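Local coordinates for chorismate synthase (Campylobacter jejuni, PDB 1SQ1) that catalyses the last step of chorismate biosynthesis, the FMNH2-dependent elimination of phosphate from 5-enolpyruvylshikimate-3-phosphate to give chorismate, at the interface of chains A and B. Numbering follows the deposited sequence. Chains: chain A/B, Chorismate synthase.

The interface of chains A and B. Residues chain A 223-224, 228-229, 231; chain B 232, 235-236.
Helix 226-235 of chain A, in its first turns, meets the C-terminal end of the same helix of chain B: A:Ser228 and A:Ala231 have helical backbone torsions and face B:His232 and B:Met235, while B:Gly236 follows just past the helix end. A:Ser228 touches B:His232 in two ways. Its hydroxyl OG donates a hydrogen bond of 2.9 Å to the backbone carbonyl O of B:His232, arriving at a C=O...donor angle of 141° and tilted modestly from the carbonyl plane. The methylene CB of A:Ser228 lies over one face of the B:His232 imidazole, 3.6 Å from the ring centroid, in a CH-pi contact. The serine chi1 of -75° sets OG opposite its own carbonyl carbon, pointing it at the partner backbone while CB stays against the ring. On the other chain, CG of B:His232 is anti to its backbone N (chi1 -178°), which carries the imidazole out beneath A:Ser228 and towards the loop before the chain A helix. There the backbone O of A:Tyr223 sits at the ring edge, in plane, 3.5 Å from CE1 of B:His232. The carboxylate of A:Asp224 lies nearly parallel to the imidazole plane, with OD1 4.2 Å from NE2 of B:His232, too far for a direct bond. Within chain A, A:Lys229 reaches back to the same carboxylate in a long salt bridge, NZ of A:Lys229 to OD1 of A:Asp224 3.6 Å, which may help position it and partly offset its charge. Next to the polar pair, the contact turns apolar where A:Ala231 packs against the bent selenomethionine side chain of B:Met235. This homotetrameric enzyme repeats the patch with the chains exchanged, so the helix contributes both its serine and its histidine to the two-fold interface. At the apolar margin, the methyl CB of A:Ala231 rests 3.3 Å from CG of B:Met235.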
loop_
_atom_site.group_PDB
_atom_site.type_symbol
_atom_site.label_atom_id
_atom_site.label_comp_id
_atom_site.label_asym_id
_atom_site.label_seq_id
_atom_site.Cartn_x
_atom_site.Cartn_y
_atom_site.Cartn_z
ATOM N N TYR A 223 5.016 3.756 12.245
ATOM C CA TYR A 223 4.597 2.416 11.842
ATOM C C TYR A 223 5.350 1.760 10.687
ATOM O O TYR A 223 4.773 1.007 9.897
ATOM C CB TYR A 223 3.087 2.402 11.583
ATOM C CG TYR A 223 2.340 2.798 12.833
ATOM C CD1 TYR A 223 2.465 2.047 14.007
ATOM C CD2 TYR A 223 1.628 3.987 12.890
ATOM C CE1 TYR A 223 1.912 2.487 15.208
ATOM C CE2 TYR A 223 1.077 4.432 14.077
ATOM C CZ TYR A 223 1.224 3.683 15.234
ATOM O OH TYR A 223 0.693 4.160 16.411
ATOM N N ASP A 224 6.646 2.039 10.599
ATOM C CA ASP A 224 7.497 1.423 9.585
ATOM C C ASP A 224 8.942 1.587 10.040
ATOM O O ASP A 224 9.849 1.849 9.247
ATOM C CB ASP A 224 7.277 2.036 8.195
ATOM C CG ASP A 224 7.662 1.069 7.065
ATOM O OD1 ASP A 224 7.693 -0.158 7.321
ATOM O OD2 ASP A 224 7.909 1.526 5.924
ATOM N N SER A 228 10.803 -2.801 13.480
ATOM C CA SER A 228 9.543 -3.425 13.057
ATOM C C SER A 228 9.767 -4.202 11.762
ATOM O O SER A 228 9.559 -5.408 11.709
ATOM C CB SER A 228 8.456 -2.380 12.792
ATOM O OG SER A 228 7.924 -1.844 13.989
ATOM N N LYS A 229 10.183 -3.497 10.716
ATOM C CA LYS A 229 10.423 -4.121 9.430
ATOM C C LYS A 229 11.335 -5.310 9.575
ATOM O O LYS A 229 11.114 -6.340 8.965
ATOM C CB LYS A 229 11.071 -3.129 8.467
ATOM C CG LYS A 229 10.178 -2.028 7.959
ATOM C CD LYS A 229 11.002 -0.972 7.246
ATOM C CE LYS A 229 10.230 -0.372 6.094
ATOM N NZ LYS A 229 10.191 -1.308 4.927
ATOM N N ALA A 231 11.866 -7.185 12.220
ATOM C CA ALA A 231 11.159 -8.222 12.954
ATOM C C ALA A 231 10.174 -8.952 12.063
ATOM O O ALA A 231 10.000 -10.168 12.168
ATOM C CB ALA A 231 10.427 -7.608 14.117
ATOM N N HIS B 232 6.003 -7.174 13.987
ATOM C CA HIS B 232 6.125 -5.808 13.505
ATOM C C HIS B 232 5.400 -4.843 14.443
ATOM O O HIS B 232 5.954 -3.809 14.835
ATOM C CB HIS B 232 5.551 -5.752 12.090
ATOM C CG HIS B 232 5.641 -4.419 11.420
ATOM N ND1 HIS B 232 5.062 -3.282 11.951
ATOM C CD2 HIS B 232 6.112 -4.062 10.203
ATOM C CE1 HIS B 232 5.165 -2.290 11.077
ATOM N NE2 HIS B 232 5.794 -2.742 10.012
HETATM N N MSE B 235 7.416 -5.243 18.175
HETATM C CA MSE B 235 8.774 -4.656 18.168
HETATM C C MSE B 235 8.640 -3.148 18.004
HETATM O O MSE B 235 9.445 -2.383 18.532
HETATM C CB MSE B 235 9.615 -5.184 16.994
HETATM C CG MSE B 235 10.417 -6.468 17.227
HETATM SE SE MSE B 235 11.897 -6.292 18.457
HETATM C CE MSE B 235 12.183 -4.400 18.237
ATOM N N GLY B 236 7.628 -2.729 17.249
ATOM C CA GLY B 236 7.406 -1.312 17.025
ATOM C C GLY B 236 7.101 -0.528 18.293
ATOM O O GLY B 236 7.301 0.688 18.353
#